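6-phosphogluconate dehydrogenase, NAD-binding (Mycolicibacterium smegmatis MC2 155, PDB 6SMT) is an S-enantioselective imine reductase that binds NADPH, with a Rossmann-type cofactor domain related to that of 6-phosphogluconate dehydrogenase. Local coordinates at residues S56-T59 with P60-I64; N73-D76 with H77-D81. All blocks are in the same frame, centred on the assembly; numbering follows the deposited sequence.

Interaction 1: S56-T59 with P60-I64; sequences SAPT and PAAAI
The methyl group of Ala-57 meets the first turn of the helix that begins at Pro-60. Its CB lies 3.7 Å from CB of Ala-63 and 4.1 Å from CB of Ala-62. It also comes within 3.5 Å of the backbone N of Ala-63, so it presses on the main chain between these two alanines as well as on their methyls. The methyl of Ala-62 has a second apolar neighbour, the ring of Pro-58, whose CD is 4.0 Å away. The small side chains are consistent with the close approach of the two backbones, whose CA atoms come to 5.0 Å between Ala-57 and Ala-63.

The polar edge is an N-cap. Thr-59 stands just before the helix, and its OG1 accepts a hydrogen bond from Ala-62 N at 3.0 Å. The bond is nearly straight, with an N-H...O angle of 168°. A chi1 of 67° sets OG1 between the backbone N and the carbonyl carbon, where it faces the open end of the helix. The carbonyl O of Thr-59 starts the helical hydrogen bonding by accepting from Ala-63 N at 2.9 Å. Side chain and main chain of one residue thus satisfy two successive amides of the first turn. Pro-60, at the first helical position, has no N-H to be capped.

The contact forms the turn from strand 55-56, at one edge of the Rossmann sheet, into helix 60-65. Ala-57 continues backbone pairing with Val-38 of strand 35-39, and Pro-60 and Ala-63 touch Trp-39. Pro-60 also packs on Ile-83 and Ala-86 of helix 77-87.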
ATOM      1  N   SER B  56      -2.924 -37.636 -13.919  1.00 27.09           N
ATOM      2  CA  SER B  56      -4.082 -37.217 -13.095  1.00 28.93           C
ATOM      3  C   SER B  56      -4.628 -38.421 -12.360  1.00 29.85           C
ATOM      4  O   SER B  56      -4.284 -39.566 -12.694  1.00 28.74           O
ATOM      5  CB  SER B  56      -5.129 -36.432 -13.797  1.00 35.11           C
ATOM      6  OG  SER B  56      -5.709 -37.229 -14.767  1.00 39.05           O
ATOM      7  N   ALA B  57      -5.256 -38.149 -11.251  1.00 25.07           N
ATOM      8  CA  ALA B  57      -5.814 -39.200 -10.386  1.00 25.81           C
ATOM      9  C   ALA B  57      -7.278 -38.859 -10.218  1.00 26.25           C
ATOM     10  O   ALA B  57      -7.725 -37.724 -10.141  1.00 25.09           O
ATOM     11  CB  ALA B  57      -5.124 -39.261  -9.021  1.00 26.18           C
ATOM     12  N   PRO B  58      -8.143 -39.885 -10.103  1.00 24.97           N
ATOM     13  CA  PRO B  58      -9.569 -39.572 -10.050  1.00 27.37           C
ATOM     14  C   PRO B  58     -10.136 -39.115  -8.702  1.00 24.97           C
ATOM     15  O   PRO B  58     -11.141 -38.546  -8.689  1.00 27.08           O
ATOM     16  CB  PRO B  58     -10.106 -40.947 -10.504  1.00 26.42           C
ATOM     17  CG  PRO B  58      -9.143 -41.932  -9.879  1.00 25.18           C
ATOM     18  CD  PRO B  58      -7.774 -41.315 -10.160  1.00 26.96           C
ATOM     19  N   THR B  59      -9.461 -39.404  -7.605  1.00 22.77           N
ATOM     20  CA  THR B  59      -9.969 -39.105  -6.260  1.00 23.92           C
ATOM     21  C   THR B  59      -8.812 -38.492  -5.463  1.00 20.63           C
ATOM     22  O   THR B  59      -7.637 -38.737  -5.775  1.00 20.64           O
ATOM     23  CB  THR B  59     -10.442 -40.363  -5.523  1.00 25.03           C
ATOM     24  OG1 THR B  59      -9.338 -41.209  -5.237  1.00 24.22           O
ATOM     25  CG2 THR B  59     -11.543 -41.068  -6.301  1.00 27.30           C
ATOM     26  N   PRO B  60      -9.109 -37.739  -4.381  1.00 21.40           N
ATOM     27  CA  PRO B  60      -8.035 -37.311  -3.471  1.00 20.36           C
ATOM     28  C   PRO B  60      -7.218 -38.432  -2.866  1.00 20.63           C
ATOM     29  O   PRO B  60      -6.027 -38.356  -2.769  1.00 21.07           O
ATOM     30  CB  PRO B  60      -8.741 -36.589  -2.344  1.00 20.52           C
ATOM     31  CG  PRO B  60      -9.995 -36.132  -3.001  1.00 22.98           C
ATOM     32  CD  PRO B  60     -10.425 -37.207  -3.999  1.00 22.27           C
ATOM     33  N   ALA B  61      -7.818 -39.588  -2.492  1.00 20.64           N
ATOM     34  CA  ALA B  61      -7.027 -40.708  -1.969  1.00 21.87           C
ATOM     35  C   ALA B  61      -6.034 -41.219  -3.004  1.00 21.19           C
ATOM     36  O   ALA B  61      -4.891 -41.452  -2.692  1.00 23.04           O
ATOM     37  CB  ALA B  61      -7.988 -41.824  -1.572  1.00 21.79           C
ATOM     38  N   ALA B  62      -6.474 -41.441  -4.234  1.00 19.91           N
ATOM     39  CA  ALA B  62      -5.563 -41.937  -5.276  1.00 21.89           C
ATOM     40  C   ALA B  62      -4.477 -40.903  -5.609  1.00 21.51           C
ATOM     41  O   ALA B  62      -3.316 -41.295  -5.770  1.00 21.61           O
ATOM     42  CB  ALA B  62      -6.324 -42.305  -6.525  1.00 23.31           C
ATOM     43  N   ALA B  63      -4.852 -39.641  -5.565  1.00 20.93           N
ATOM     44  CA  ALA B  63      -3.862 -38.559  -5.826  1.00 20.42           C
ATOM     45  C   ALA B  63      -2.777 -38.578  -4.747  1.00 18.44           C
ATOM     46  O   ALA B  63      -1.603 -38.529  -5.094  1.00 18.87           O
ATOM     47  CB  ALA B  63      -4.602 -37.263  -5.915  1.00 19.98           C
ATOM     48  N   ILE B  64      -3.167 -38.563  -3.490  1.00 17.82           N
ATOM     49  CA  ILE B  64      -2.206 -38.514  -2.370  1.00 18.12           C
ATOM     50  C   ILE B  64      -1.373 -39.805  -2.343  1.00 20.29           C
ATOM     51  O   ILE B  64      -0.158 -39.786  -2.203  1.00 19.86           O
ATOM     52  CB  ILE B  64      -2.935 -38.186  -1.062  1.00 18.75           C
ATOM     53  CG1 ILE B  64      -3.389 -36.732  -1.136  1.00 20.02           C
ATOM     54  CG2 ILE B  64      -2.030 -38.461   0.114  1.00 20.05           C
ATOM     55  CD1 ILE B  64      -4.251 -36.336  -0.026  1.00 20.55           C
TER

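Interaction 2: N73-D76 with H77-D81; sequences NVVD and HDAVD. With NDP (NADPH dihydro-nicotinamide-adenine-dinucleotide phosphate), chain L.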
ATOM      1  N   ASN B  73      -3.875 -26.772  -2.491  1.00 13.41           N
ATOM      2  CA  ASN B  73      -3.923 -25.349  -2.891  1.00 13.29           C
ATOM      3  C   ASN B  73      -5.332 -25.006  -3.328  1.00 14.33           C
ATOM      4  O   ASN B  73      -5.617 -25.071  -4.546  1.00 14.87           O
ATOM      5  CB  ASN B  73      -2.855 -25.065  -3.927  1.00 13.75           C
ATOM      6  CG  ASN B  73      -2.777 -23.609  -4.329  1.00 15.07           C
ATOM      7  OD1 ASN B  73      -3.092 -23.272  -5.479  1.00 15.43           O
ATOM      8  ND2 ASN B  73      -2.429 -22.735  -3.376  1.00 13.72           N
ATOM      9  N   VAL B  74      -6.202 -24.706  -2.383  1.00 13.90           N
ATOM     10  CA  VAL B  74      -7.622 -24.443  -2.623  1.00 14.45           C
ATOM     11  C   VAL B  74      -8.035 -23.199  -1.840  1.00 14.54           C
ATOM     12  O   VAL B  74      -7.220 -22.604  -1.138  1.00 14.49           O
ATOM     13  CB  VAL B  74      -8.456 -25.688  -2.306  1.00 14.47           C
ATOM     14  CG1 VAL B  74      -8.183 -26.811  -3.284  1.00 14.16           C
ATOM     15  CG2 VAL B  74      -8.270 -26.130  -0.885  1.00 13.94           C
ATOM     16  N   VAL B  75      -9.294 -22.838  -1.921  1.00 14.72           N
ATOM     17  CA  VAL B  75      -9.729 -21.499  -1.441  1.00 15.32           C
ATOM     18  C   VAL B  75      -9.505 -21.353   0.051  1.00 17.68           C
ATOM     19  O   VAL B  75      -9.022 -20.298   0.439  1.00 18.86           O
ATOM     20  CB  VAL B  75     -11.177 -21.219  -1.837  1.00 15.23           C
ATOM     21  CG1 VAL B  75     -12.147 -22.176  -1.175  1.00 16.95           C
ATOM     22  CG2 VAL B  75     -11.516 -19.757  -1.483  1.00 17.31           C
ATOM     23  N   ASP B  76      -9.799 -22.339   0.893  1.00 15.03           N
ATOM     24  CA  ASP B  76      -9.676 -22.195   2.337  1.00 15.25           C
ATOM     25  C   ASP B  76      -9.532 -23.551   3.002  1.00 15.07           C
ATOM     26  O   ASP B  76      -9.500 -24.588   2.306  1.00 15.24           O
ATOM     27  CB  ASP B  76     -10.864 -21.413   2.906  1.00 17.17           C
ATOM     28  CG  ASP B  76     -12.230 -22.129   2.760  1.00 19.45           C
ATOM     29  OD1 ASP B  76     -12.313 -23.284   2.415  1.00 20.93           O
ATOM     30  OD2 ASP B  76     -13.338 -21.426   2.925  1.00 25.50           O
ATOM     31  N   HIS B  77      -9.418 -23.592   4.344  1.00 14.86           N
ATOM     32  CA  HIS B  77      -9.237 -24.844   5.089  1.00 14.46           C
ATOM     33  C   HIS B  77     -10.557 -25.614   5.202  1.00 14.98           C
ATOM     34  O   HIS B  77     -10.421 -26.791   5.414  1.00 17.00           O
ATOM     35  CB  HIS B  77      -8.465 -24.663   6.381  1.00 14.63           C
ATOM     36  CG  HIS B  77      -6.997 -24.630   6.126  1.00 14.46           C
ATOM     37  ND1 HIS B  77      -6.143 -25.608   6.644  1.00 16.11           N
ATOM     38  CD2 HIS B  77      -6.222 -23.856   5.286  1.00 15.03           C
ATOM     39  CE1 HIS B  77      -4.888 -25.396   6.209  1.00 16.88           C
ATOM     40  NE2 HIS B  77      -4.906 -24.309   5.375  1.00 15.31           N
ATOM     41  N   ASP B  78     -11.720 -25.011   4.995  1.00 16.59           N
ATOM     42  CA  ASP B  78     -12.920 -25.892   4.909  1.00 18.24           C
ATOM     43  C   ASP B  78     -12.769 -26.803   3.675  1.00 18.74           C
ATOM     44  O   ASP B  78     -13.006 -28.041   3.772  1.00 19.73           O
ATOM     45  CB  ASP B  78     -14.219 -25.115   4.847  1.00 19.77           C
ATOM     46  CG  ASP B  78     -14.616 -24.536   6.209  1.00 19.94           C
ATOM     47  OD1 ASP B  78     -14.225 -25.061   7.235  1.00 22.85           O
ATOM     48  OD2 ASP B  78     -15.423 -23.666   6.167  1.00 25.98           O
ATOM     49  N   ALA B  79     -12.244 -26.278   2.568  1.00 17.57           N
ATOM     50  CA  ALA B  79     -11.986 -27.096   1.368  1.00 17.25           C
ATOM     51  C   ALA B  79     -10.850 -28.029   1.635  1.00 16.67           C
ATOM     52  O   ALA B  79     -10.928 -29.220   1.270  1.00 18.16           O
ATOM     53  CB  ALA B  79     -11.731 -26.201   0.217  1.00 17.94           C
ATOM     54  N   VAL B  80      -9.713 -27.587   2.209  1.00 15.94           N
ATOM     55  CA  VAL B  80      -8.612 -28.516   2.526  1.00 15.50           C
ATOM     56  C   VAL B  80      -9.124 -29.712   3.327  1.00 17.20           C
ATOM     57  O   VAL B  80      -8.766 -30.825   2.986  1.00 17.76           O
ATOM     58  CB  VAL B  80      -7.487 -27.807   3.315  1.00 14.84           C
ATOM     59  CG1 VAL B  80      -6.413 -28.761   3.799  1.00 15.74           C
ATOM     60  CG2 VAL B  80      -6.850 -26.730   2.457  1.00 14.80           C
ATOM     61  N   ASP B  81      -9.873 -29.410   4.386  1.00 16.85           N
ATOM     62  CA  ASP B  81     -10.249 -30.475   5.335  1.00 18.53           C
ATOM     63  C   ASP B  81     -11.276 -31.408   4.658  1.00 19.46           C
ATOM     64  O   ASP B  81     -11.195 -32.634   4.915  1.00 21.47           O
ATOM     65  CB  ASP B  81     -10.775 -29.856   6.605  1.00 19.52           C
ATOM     66  CG  ASP B  81      -9.664 -29.135   7.393  1.00 21.04           C
ATOM     67  OD1 ASP B  81      -8.436 -29.327   7.080  1.00 19.84           O
ATOM     68  OD2 ASP B  81     -10.012 -28.462   8.411  1.00 20.94           O
TER
HETATM   69  PA  NDP L 301      -9.139 -20.069  -5.227  1.00 15.55           P
HETATM   70  O1A NDP L 301      -8.722 -19.484  -3.909  1.00 16.18           O
HETATM   71  O2A NDP L 301     -10.170 -19.379  -6.064  1.00 17.89           O
HETATM   72  O5B NDP L 301      -9.545 -21.583  -4.992  1.00 17.08           O
HETATM   73  C5B NDP L 301      -9.990 -22.322  -6.144  1.00 18.22           C
HETATM   74  C4B NDP L 301      -9.643 -23.775  -5.938  1.00 15.71           C
HETATM   75  O4B NDP L 301     -10.290 -24.299  -4.743  1.00 15.83           O
HETATM   76  C3B NDP L 301     -10.153 -24.655  -7.096  1.00 15.67           C
HETATM   77  O3B NDP L 301      -9.297 -25.763  -7.304  1.00 16.56           O
HETATM   78  C2B NDP L 301     -11.493 -25.103  -6.552  1.00 16.66           C
HETATM   79  O2B NDP L 301     -12.062 -26.295  -7.086  1.00 17.41           O
HETATM   80  C1B NDP L 301     -11.065 -25.418  -5.132  1.00 16.62           C
HETATM   81  N9A NDP L 301     -12.167 -25.567  -4.188  1.00 18.53           N
HETATM   82  C8A NDP L 301     -13.021 -24.598  -3.714  1.00 18.71           C
HETATM   83  N7A NDP L 301     -13.893 -25.069  -2.853  1.00 20.93           N
HETATM   84  C5A NDP L 301     -13.616 -26.423  -2.757  1.00 21.13           C
HETATM   85  C6A NDP L 301     -14.210 -27.499  -2.049  1.00 22.93           C
HETATM   86  N6A NDP L 301     -15.198 -27.356  -1.169  1.00 28.10           N
HETATM   87  N1A NDP L 301     -13.674 -28.726  -2.228  1.00 23.66           N
HETATM   88  C2A NDP L 301     -12.646 -28.890  -3.065  1.00 22.47           C
HETATM   89  N3A NDP L 301     -12.026 -27.961  -3.800  1.00 21.29           N
HETATM   90  C4A NDP L 301     -12.572 -26.753  -3.616  1.00 19.14           C
HETATM   91  O3  NDP L 301      -7.904 -20.301  -6.222  1.00 16.89           O
HETATM   92  PN  NDP L 301      -6.421 -19.854  -6.405  1.00 14.94           P
HETATM   93  O1N NDP L 301      -5.772 -20.852  -7.256  1.00 15.19           O
HETATM   94  O2N NDP L 301      -6.395 -18.436  -6.851  1.00 15.13           O
HETATM   95  O5D NDP L 301      -5.788 -19.840  -4.928  1.00 13.61           O
HETATM   96  C5D NDP L 301      -5.602 -21.051  -4.204  1.00 14.31           C
HETATM   97  C4D NDP L 301      -5.046 -20.664  -2.855  1.00 14.32           C
HETATM   98  O4D NDP L 301      -3.751 -20.048  -3.075  1.00 13.72           O
HETATM   99  C3D NDP L 301      -5.882 -19.674  -2.032  1.00 13.44           C
HETATM  100  O3D NDP L 301      -5.931 -20.010  -0.651  1.00 14.46           O
HETATM  101  C2D NDP L 301      -5.133 -18.368  -2.228  1.00 13.44           C
HETATM  102  O2D NDP L 301      -5.281 -17.411  -1.182  1.00 14.27           O
HETATM  103  C1D NDP L 301      -3.698 -18.798  -2.382  1.00 13.14           C
HETATM  104  N1N NDP L 301      -2.875 -17.874  -3.186  1.00 13.61           N
HETATM  105  C2N NDP L 301      -3.272 -17.510  -4.446  1.00 13.52           C
HETATM  106  C3N NDP L 301      -2.582 -16.599  -5.172  1.00 13.23           C
HETATM  107  C7N NDP L 301      -2.996 -16.183  -6.527  1.00 15.26           C
HETATM  108  O7N NDP L 301      -2.295 -15.295  -7.064  1.00 16.88           O
HETATM  109  N7N NDP L 301      -4.022 -16.734  -7.153  1.00 13.95           N
HETATM  110  C4N NDP L 301      -1.411 -15.954  -4.612  1.00 14.64           C
HETATM  111  C5N NDP L 301      -0.998 -16.418  -3.303  1.00 14.54           C
HETATM  112  C6N NDP L 301      -1.672 -17.345  -2.658  1.00 13.53           C
HETATM  113  P2B NDP L 301     -12.877 -26.155  -8.487  1.00 20.06           P
HETATM  114  O1X NDP L 301     -13.631 -27.515  -8.580  1.00 21.17           O
HETATM  115  O2X NDP L 301     -13.856 -24.998  -8.306  1.00 21.25           O
HETATM  116  O3X NDP L 301     -11.948 -25.898  -9.605  1.00 19.90           O
HETATM  117  O   HOH W   1     -15.808 -22.343   3.895  1.00 38.22           O
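Val-74 places one methyl on the helix and the other on NADPH. Its CG2 sits 3.6 Å from CB of Ala-79 and 3.7 Å from CG2 of Val-80. Its CG1 packs against the adenosine ribose, 3.6 Å from O4B of the cofactor. With chi1 at -68°, CG1 lies anti to the carbonyl carbon, while CG2 lies between it and the backbone N. Ala-79 has a double role too: its CB lies 3.5 Å from C5A of the adenine. Val-75 CG1 approaches the same ring system near C8A. The backbone N of Val-75 gives a weak hydrogen bond to O4B, and ND2 of Asn-73 gives another weak one to O4D of the nicotinamide ribose. The carbonyl O of Val-74 is 2.9 Å from the hydroxyl O3D.

The next shell fixes the start of the helix. Asp-76 is the N-cap, and its OD1 accepts from Ala-79 N at 3.0 Å. That amide meets OD1 nearly along the C-O bond. The carbonyl O of Asp-76 takes the N-H of Val-80 at 3.0 Å. A water donates to both OD2 of Asp-76 and OD2 of Asp-78, and probably eases the repulsion between these carboxylates. CG2 of Val-80 lies over one face of the His-77 ring, whose ND1 is hydrogen-bonded to Thr-110.

The contact joins the end of strand 69-72 to helix 77-87, a strand-to-helix turn of the Rossmann fold beside the cofactor. Ser-246 of the second subunit packs on Val-75 and Asp-76. Helix 104-116 contacts it through Thr-110 and Arg-106; Arg-106 forms a salt bridge with OD1 of Asp-78.

In the fold
Interactions 1 and 2 are two strand-to-helix turns of the same NADPH-binding domain, with centres about 16 Å apart and no direct touch. Both cap a helix start, one with a hydroxyl, the other with a carboxylate. Interaction 1 follows strand 55-56, outermost in the sheet within the chain, and is mainly alanine and proline. Interaction 2 follows the inner strand 69-72, has more buried residues and lies against the cofactor. It carries charge, a bridging water and a neighbour from the second subunit. Helix 77-87 relates them: its first turn belongs to interaction 2, and its later turns reach the helix start of interaction 1.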